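PDB 4KCT: pyruvate kinase 1 from Trypanosoma brucei brucei, which catalyses the transfer of phosphate from phosphoenolpyruvate to ADP to form pyruvate, and has an intrinsic oxaloacetate decarboxylase activity. Local coordinates for residues I24-G29 with S44-A49; A37-M42 with R69-E74; A325-L330 with L432-S437. All blocks are in the same frame, centred on the assembly; numbering follows the deposited sequence.

Interaction 1 (I24-G29 with S44-A49); sequences IVCTIG and SGMSVA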
loop_
_atom_site.group_PDB
_atom_site.type_symbol
_atom_site.label_atom_id
_atom_site.label_comp_id
_atom_site.label_asym_id
_atom_site.label_seq_id
_atom_site.Cartn_x
_atom_site.Cartn_y
_atom_site.Cartn_z
ATOM N N ILE A 24 29.066 12.888 11.855
ATOM C CA ILE A 24 29.510 14.238 11.497
ATOM C C ILE A 24 30.995 14.220 11.058
ATOM O O ILE A 24 31.865 13.704 11.770
ATOM C CB ILE A 24 29.315 15.212 12.684
ATOM C CG1 ILE A 24 27.823 15.286 13.041
ATOM C CG2 ILE A 24 29.886 16.603 12.356
ATOM C CD1 ILE A 24 27.548 15.973 14.383
ATOM N N VAL A 25 31.240 14.722 9.851
ATOM C CA VAL A 25 32.579 14.860 9.304
ATOM C C VAL A 25 32.988 16.342 9.444
ATOM O O VAL A 25 32.246 17.219 9.035
ATOM C CB VAL A 25 32.555 14.499 7.795
ATOM C CG1 VAL A 25 33.908 14.685 7.159
ATOM C CG2 VAL A 25 32.053 13.071 7.595
ATOM N N CYS A 26 34.111 16.604 10.100
ATOM C CA CYS A 26 34.610 17.982 10.291
ATOM C C CYS A 26 35.916 18.172 9.562
ATOM O O CYS A 26 36.847 17.379 9.730
ATOM C CB CYS A 26 34.852 18.262 11.775
ATOM S SG CYS A 26 33.357 18.072 12.762
ATOM N N THR A 27 35.998 19.252 8.796
ATOM C CA THR A 27 37.255 19.688 8.196
ATOM C C THR A 27 38.158 20.388 9.200
ATOM O O THR A 27 37.714 21.279 9.938
ATOM C CB THR A 27 36.997 20.628 7.013
ATOM O OG1 THR A 27 36.039 20.021 6.156
ATOM C CG2 THR A 27 38.316 20.888 6.216
ATOM N N ILE A 28 39.428 19.981 9.230
ATOM C CA ILE A 28 40.382 20.541 10.167
ATOM C C ILE A 28 41.138 21.718 9.511
ATOM O O ILE A 28 41.409 21.704 8.310
ATOM C CB ILE A 28 41.377 19.478 10.652
ATOM C CG1 ILE A 28 40.613 18.242 11.181
ATOM C CG2 ILE A 28 42.302 20.058 11.737
ATOM C CD1 ILE A 28 39.474 18.571 12.155
ATOM N N GLY A 29 41.368 22.768 10.284
ATOM C CA GLY A 29 42.091 23.949 9.785
ATOM C C GLY A 29 42.610 24.726 10.971
ATOM O O GLY A 29 42.608 24.210 12.085
ATOM N N SER A 44 32.401 17.174 21.087
ATOM C CA SER A 44 31.220 17.841 20.535
ATOM C C SER A 44 30.448 16.957 19.546
ATOM O O SER A 44 29.251 17.204 19.281
ATOM C CB SER A 44 31.609 19.161 19.861
ATOM O OG SER A 44 32.134 20.081 20.808
ATOM N N GLY A 45 31.138 15.981 18.952
ATOM C CA GLY A 45 30.484 15.011 18.059
ATOM C C GLY A 45 31.148 14.723 16.719
ATOM O O GLY A 45 30.582 14.004 15.875
ATOM N N MET A 46 32.394 15.145 16.542
ATOM C CA MET A 46 33.106 14.792 15.310
ATOM C C MET A 46 33.389 13.287 15.302
ATOM O O MET A 46 33.928 12.771 16.272
ATOM C CB MET A 46 34.438 15.518 15.218
ATOM C CG MET A 46 35.251 15.042 14.020
ATOM S SD MET A 46 36.867 15.871 13.783
ATOM C CE MET A 46 37.782 15.302 15.215
ATOM N N SER A 47 33.030 12.601 14.216
ATOM C CA SER A 47 33.412 11.186 14.018
ATOM C C SER A 47 34.553 11.001 13.027
ATOM O O SER A 47 35.226 9.972 13.049
ATOM C CB SER A 47 32.207 10.358 13.544
ATOM O OG SER A 47 31.283 10.206 14.611
ATOM N N VAL A 48 34.666 11.909 12.053
ATOM C CA VAL A 48 35.714 11.782 10.998
ATOM C C VAL A 48 36.336 13.145 10.793
ATOM O O VAL A 48 35.618 14.147 10.751
ATOM C CB VAL A 48 35.131 11.346 9.643
ATOM C CG1 VAL A 48 36.215 11.396 8.544
ATOM C CG2 VAL A 48 34.485 9.938 9.745
ATOM N N ALA A 49 37.675 13.190 10.771
ATOM C CA ALA A 49 38.409 14.412 10.506
ATOM C C ALA A 49 38.810 14.485 9.028
ATOM O O ALA A 49 39.431 13.561 8.491
ATOM C CB ALA A 49 39.651 14.492 11.403
HETATM O O HOH W 1 29.477 12.038 14.594
#

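Interaction 2 (A37-M42 with R69-E74); sequences ALKNLM and RAAAAE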
loop_
_atom_site.group_PDB
_atom_site.type_symbol
_atom_site.label_atom_id
_atom_site.label_comp_id
_atom_site.label_asym_id
_atom_site.label_seq_id
_atom_site.Cartn_x
_atom_site.Cartn_y
_atom_site.Cartn_z
ATOM N N ALA A 37 41.969 21.539 20.631
ATOM C CA ALA A 37 40.808 21.868 19.819
ATOM C C ALA A 37 40.165 20.587 19.310
ATOM O O ALA A 37 38.936 20.497 19.211
ATOM C CB ALA A 37 41.180 22.782 18.645
ATOM N N LEU A 38 40.994 19.626 18.913
ATOM C CA LEU A 38 40.477 18.375 18.369
ATOM C C LEU A 38 39.727 17.576 19.421
ATOM O O LEU A 38 38.726 16.947 19.124
ATOM C CB LEU A 38 41.598 17.534 17.752
ATOM C CG LEU A 38 42.125 18.086 16.408
ATOM C CD1 LEU A 38 43.472 17.471 16.025
ATOM C CD2 LEU A 38 41.100 17.924 15.290
ATOM N N LYS A 39 40.244 17.554 20.648
ATOM C CA LYS A 39 39.537 16.867 21.729
ATOM C C LYS A 39 38.148 17.451 21.928
ATOM O O LYS A 39 37.166 16.711 22.031
ATOM C CB LYS A 39 40.331 16.924 23.043
ATOM C CG LYS A 39 41.473 15.912 23.089
ATOM C CD LYS A 39 41.983 15.697 24.518
ATOM C CE LYS A 39 42.369 16.997 25.155
ATOM N NZ LYS A 39 42.872 16.788 26.558
ATOM N N ASN A 40 38.056 18.779 21.947
ATOM C CA ASN A 40 36.767 19.420 22.047
ATOM C C ASN A 40 35.845 19.095 20.869
ATOM O O ASN A 40 34.630 18.957 21.043
ATOM C CB ASN A 40 36.928 20.923 22.207
ATOM C CG ASN A 40 37.436 21.305 23.587
ATOM O OD1 ASN A 40 37.238 20.578 24.539
ATOM N ND2 ASN A 40 38.106 22.436 23.680
ATOM N N LEU A 41 36.398 19.084 19.663
ATOM C CA LEU A 41 35.618 18.697 18.491
ATOM C C LEU A 41 35.059 17.283 18.656
ATOM O O LEU A 41 33.919 17.013 18.287
ATOM C CB LEU A 41 36.472 18.755 17.233
ATOM C CG LEU A 41 36.448 19.981 16.321
ATOM C CD1 LEU A 41 36.866 19.604 14.892
ATOM C CD2 LEU A 41 35.100 20.698 16.312
ATOM N N MET A 42 35.901 16.363 19.113
ATOM C CA MET A 42 35.480 14.981 19.325
ATOM C C MET A 42 34.386 14.904 20.396
ATOM O O MET A 42 33.351 14.260 20.197
ATOM C CB MET A 42 36.676 14.129 19.734
ATOM C CG MET A 42 37.624 13.881 18.574
ATOM S SD MET A 42 39.215 13.233 19.115
ATOM C CE MET A 42 40.124 13.361 17.561
ATOM N N ARG A 69 45.268 11.709 16.087
ATOM C CA ARG A 69 45.569 10.457 16.779
ATOM C C ARG A 69 45.873 10.634 18.279
ATOM O O ARG A 69 45.369 9.880 19.113
ATOM C CB ARG A 69 46.685 9.704 16.063
ATOM C CG ARG A 69 46.203 9.129 14.748
ATOM C CD ARG A 69 47.342 8.672 13.865
ATOM N NE ARG A 69 46.800 8.064 12.661
ATOM C CZ ARG A 69 47.521 7.750 11.594
ATOM N NH1 ARG A 69 48.823 8.027 11.569
ATOM N NH2 ARG A 69 46.924 7.231 10.519
ATOM N N ALA A 70 46.603 11.685 18.618
ATOM C CA ALA A 70 46.867 11.994 20.037
ATOM C C ALA A 70 45.574 12.374 20.795
ATOM O O ALA A 70 45.343 11.919 21.908
ATOM C CB ALA A 70 47.887 13.103 20.149
ATOM N N ALA A 71 44.735 13.197 20.178
ATOM C CA ALA A 71 43.468 13.577 20.784
ATOM C C ALA A 71 42.558 12.343 20.959
ATOM O O ALA A 71 41.964 12.132 22.032
ATOM C CB ALA A 71 42.770 14.647 19.935
ATOM N N ALA A 72 42.451 11.528 19.912
ATOM C CA ALA A 72 41.597 10.352 19.986
ATOM C C ALA A 72 42.094 9.358 21.061
ATOM O O ALA A 72 41.282 8.759 21.787
ATOM C CB ALA A 72 41.497 9.676 18.628
ATOM N N ALA A 73 43.419 9.175 21.148
ATOM C CA ALA A 73 43.997 8.233 22.109
ATOM C C ALA A 73 43.753 8.717 23.529
ATOM O O ALA A 73 43.310 7.952 24.389
ATOM C CB ALA A 73 45.495 8.052 21.859
ATOM N N GLU A 74 43.884 10.019 23.731
ATOM C CA GLU A 74 43.569 10.616 25.027
ATOM C C GLU A 74 42.128 10.346 25.470
ATOM O O GLU A 74 41.873 10.110 26.636
ATOM C CB GLU A 74 43.835 12.115 24.995
ATOM C CG GLU A 74 44.730 12.599 26.104
ATOM C CD GLU A 74 44.988 14.086 26.025
ATOM O OE1 GLU A 74 44.258 14.848 26.688
ATOM O OE2 GLU A 74 45.847 14.499 25.215
#

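Interaction 3 (A325-L330 with L432-S437); sequences ADCVML and LNVTRS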
loop_
_atom_site.group_PDB
_atom_site.type_symbol
_atom_site.label_atom_id
_atom_site.label_comp_id
_atom_site.label_asym_id
_atom_site.label_seq_id
_atom_site.Cartn_x
_atom_site.Cartn_y
_atom_site.Cartn_z
ATOM N N ALA A 325 20.756 10.492 4.437
ATOM C CA ALA A 325 22.220 10.598 4.444
ATOM C C ALA A 325 22.768 9.929 5.716
ATOM O O ALA A 325 22.203 10.108 6.791
ATOM C CB ALA A 325 22.639 12.069 4.409
ATOM N N ASP A 326 23.862 9.167 5.599
ATOM C CA ASP A 326 24.535 8.664 6.816
ATOM C C ASP A 326 25.190 9.809 7.581
ATOM O O ASP A 326 25.095 9.878 8.820
ATOM C CB ASP A 326 25.587 7.588 6.480
ATOM C CG ASP A 326 24.972 6.347 5.809
ATOM O OD1 ASP A 326 24.692 6.438 4.568
ATOM O OD2 ASP A 326 24.938 5.236 6.471
ATOM N N CYS A 327 25.869 10.680 6.843
ATOM C CA CYS A 327 26.729 11.705 7.409
ATOM C C CYS A 327 26.339 13.062 6.881
ATOM O O CYS A 327 25.952 13.204 5.711
ATOM C CB CYS A 327 28.197 11.491 6.996
ATOM S SG CYS A 327 28.855 9.896 7.459
ATOM N N VAL A 328 26.664 14.074 7.680
ATOM C CA VAL A 328 26.672 15.431 7.245
ATOM C C VAL A 328 28.046 16.025 7.538
ATOM O O VAL A 328 28.805 15.503 8.353
ATOM C CB VAL A 328 25.570 16.260 7.974
ATOM C CG1 VAL A 328 24.195 15.891 7.399
ATOM C CG2 VAL A 328 25.573 15.958 9.465
ATOM N N MET A 329 28.411 17.051 6.800
ATOM C CA MET A 329 29.793 17.475 6.806
ATOM C C MET A 329 29.898 18.966 7.061
ATOM O O MET A 329 28.963 19.737 6.749
ATOM C CB MET A 329 30.462 17.131 5.492
ATOM C CG MET A 329 31.941 17.484 5.467
ATOM S SD MET A 329 32.711 16.738 4.028
ATOM C CE MET A 329 33.065 18.220 3.060
ATOM N N LEU A 330 30.984 19.349 7.723
ATOM C CA LEU A 330 31.321 20.754 7.943
ATOM C C LEU A 330 32.668 21.067 7.275
ATOM O O LEU A 330 33.602 20.231 7.277
ATOM C CB LEU A 330 31.364 21.048 9.468
ATOM C CG LEU A 330 30.031 20.807 10.198
ATOM C CD1 LEU A 330 30.265 20.740 11.709
ATOM C CD2 LEU A 330 29.011 21.901 9.865
ATOM N N LEU A 432 34.072 2.649 10.087
ATOM C CA LEU A 432 32.649 2.501 10.335
ATOM C C LEU A 432 32.035 3.809 10.843
ATOM O O LEU A 432 30.820 3.941 10.928
ATOM C CB LEU A 432 32.389 1.331 11.296
ATOM C CG LEU A 432 32.428 -0.060 10.599
ATOM C CD1 LEU A 432 32.333 -1.158 11.653
ATOM C CD2 LEU A 432 31.247 -0.186 9.610
ATOM N N ASN A 433 32.889 4.811 11.066
ATOM C CA ASN A 433 32.436 6.165 11.441
ATOM C C ASN A 433 31.620 6.875 10.366
ATOM O O ASN A 433 30.951 7.894 10.664
ATOM C CB ASN A 433 33.637 7.073 11.808
ATOM C CG ASN A 433 34.113 6.879 13.241
ATOM O OD1 ASN A 433 33.376 7.129 14.172
ATOM N ND2 ASN A 433 35.401 6.609 13.405
ATOM N N VAL A 434 31.697 6.424 9.110
ATOM C CA VAL A 434 30.783 6.999 8.100
ATOM C C VAL A 434 29.454 6.255 7.933
ATOM O O VAL A 434 28.687 6.562 7.037
ATOM C CB VAL A 434 31.434 7.224 6.728
ATOM C CG1 VAL A 434 32.566 8.233 6.837
ATOM C CG2 VAL A 434 31.944 5.904 6.151
ATOM N N THR A 435 29.162 5.316 8.825
ATOM C CA THR A 435 27.998 4.473 8.631
ATOM C C THR A 435 26.987 4.683 9.737
ATOM O O THR A 435 27.330 4.625 10.925
ATOM C CB THR A 435 28.412 2.993 8.524
ATOM O OG1 THR A 435 28.972 2.779 7.217
ATOM C CG2 THR A 435 27.211 2.095 8.691
ATOM N N ARG A 436 25.747 5.007 9.347
ATOM C CA ARG A 436 24.726 5.403 10.312
ATOM C C ARG A 436 24.587 4.354 11.429
ATOM O O ARG A 436 24.472 3.147 11.135
ATOM C CB ARG A 436 23.383 5.589 9.586
ATOM C CG ARG A 436 22.235 6.099 10.476
ATOM C CD ARG A 436 20.946 6.192 9.642
ATOM N NE ARG A 436 19.804 6.634 10.444
ATOM C CZ ARG A 436 19.027 5.820 11.164
ATOM N NH1 ARG A 436 18.037 6.332 11.881
ATOM N NH2 ARG A 436 19.231 4.496 11.165
ATOM N N SER A 437 24.472 4.824 12.687
ATOM C CA SER A 437 24.079 3.966 13.867
ATOM C C SER A 437 25.196 3.158 14.520
ATOM O O SER A 437 25.019 2.654 15.617
ATOM C CB SER A 437 22.944 2.996 13.508
ATOM O OG SER A 437 21.897 3.684 12.878
HETATM O O HOH W 2 26.737 3.036 5.501
#

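Interaction 1 (I24-G29 with S44-A49)
Strands 23-27 and 46-52, joined through helix 35-44, form the first beta-alpha-beta crossover of the pyruvate kinase TIM barrel, and their meeting is a compact lesson in how backbone polarity is settled where parallel strands begin. The carbonyl of Ile24 receives two amides. Ser47 N binds Ile24 O at 2.9 Å, in the carbonyl plane and fairly straight (161°), while the bond from Val48 N to Ile24 O is weak at 3.3 Å. This sharing of one oxygen by two successive N-H groups is consistent with the nearly helical backbone angles of Ser47, a kink resembling a beta bulge. One step further the pairing is regular: Cys26 N gives its hydrogen to Val48 O at 3.0 Å, almost along the C=O axis.

Gly45, with its positive phi, ends helix 35-44 in a Schellman motif and turns the chain into the second strand. A water bridges the two chains beside this turn, accepting from Ile24 N at 2.9 Å and donating to Gly45 O at 2.6 Å; the same water bonds Ser47 OG, also at 2.6 Å. That hydroxyl lies beside its own backbone N (chi1 -71°), which brings it within range of the water.

Side chains divide between the two faces of the sheet. Val25 and Val48 run alongside each other on one face, CG2 of the first against CB of the second, probably inside the barrel. Cys26 and Ala49 are on the other face, towards the surrounding helices, where helix 340-356 reaches Cys26 through Val344 and helix 58-75 meets Ala49 through Val68. Ile28 CG1 packs on Ala49 CB at 3.9 Å. Met46, extended to SD before its bend at chi3, runs past Cys26, whose SG touches Met46 CB at 3.7 Å.

Interaction 2 (A37-M42 with R69-E74)
Ala71 CB is the point on which this pair of helices closes, an example of a small side chain bringing two helices near each other. It is met at 3.6 Å by Lys39 CG, and Leu38 CB approaches Ala71 CB from another side at 3.8 Å. The methyl end of Met42 completes this first shell, CE standing 3.8 Å from Ala71 CB. With Val35, which also touches Ala71, these residues are spaced as i, i+3, i+4 and i+7 along helix 35-44, so the alanine sits, knob-like, among the four. The chain of Met42 is extended beyond CG and carries sulfur and methyl across to helix 58-75, placing SD 3.7 Å from Ala72 N and CE 4.1 Å from Ala72 CB.

The helices cross at -54° with their local axes 8.8 Å apart. Beyond the alanine, Met42 also touches Val68 and Leu75, and Leu38 touches Val68 and Asn67.

On the outer side the contact ends in charge. Lys39 bends at chi3 (-55°), which turns its ammonium across to Glu74, and the two side chains cross at about a right angle. Glu74 has a first torsion of -127°, away from a staggered position, but is extended beyond CG. Its OE1 takes Lys39 NZ through the syn lone pair at 2.4 Å; so short a separation, together with that torsion, suggests crowding or imprecise placement of the tip rather than a strong bond. Glu36, one turn earlier in the lysine's own helix, also forms a salt bridge with NZ.

Flanked by two carboxylates, the ammonium would be expected to keep its proton, so the contact pairs opposite charges at its solvent-facing edge, while its inner part is mainly apolar.

Interaction 3 (A325-L330 with L432-S437)
Asp326 points its side chain at the loop 432-437 and meets Arg436 at about a right angle, yet the charged ends do not pair. The carboxylate and guanidinium planes stand 71° apart, and Arg436, extended from CG to NE, leads away, its NH2 hydrogen-bonded to Pro415 O. What the aspartate holds is backbone: Arg436 N donates to the anti lone pair of Asp326 OD2 at 3.0 Å, nearly straight at 170°. The same oxygen accepts from a water shared with Thr435 OG1 and forms a salt bridge with Arg414, while OD1 takes Val293 N, so several bonds fix the carboxylate's rotation.

Beside it, Cys327 SG, next to its own backbone N, lies against Val434, 3.8 Å from Val434 CB and 3.4 Å from Val434 O, a contact and not a hydrogen bond. Val434 O, also 3.3 Å from Asp326 CB, is buried here without a hydrogen-bond partner. Further along strand 327-330, Met329 contacts the bound pyruvate.

A buried carboxylate just before the last barrel strand, gripping a loop of the alpha/beta domain, thus forms part of the junction between the TIM-barrel and C-terminal domains of the pyruvate kinase architecture.

Interactions 1 and 3 meet within the barrel, because strands 23-27 and 327-330 are neighbours where the sheet closes: Val25 O probably accepts from Leu330 N (2.8 Å), and Thr27 OG1 bonds Leu330 O. Interactions 1 and 2 share helix 35-44, whose Leu38 and Leu41 pack on Ile28, so the crossover helix packs on the sheet and, alongside, on helix 58-75. Chemistry differs with place in the fold. Buried interaction 1 combines backbone bonds, a bridging water and apolar packing; interaction 2, farther from the chain centre, adds a salt bridge at its outer edge to apolar packing. Interaction 3, also buried, instead joins two domains through a carboxylate and does not touch interaction 2.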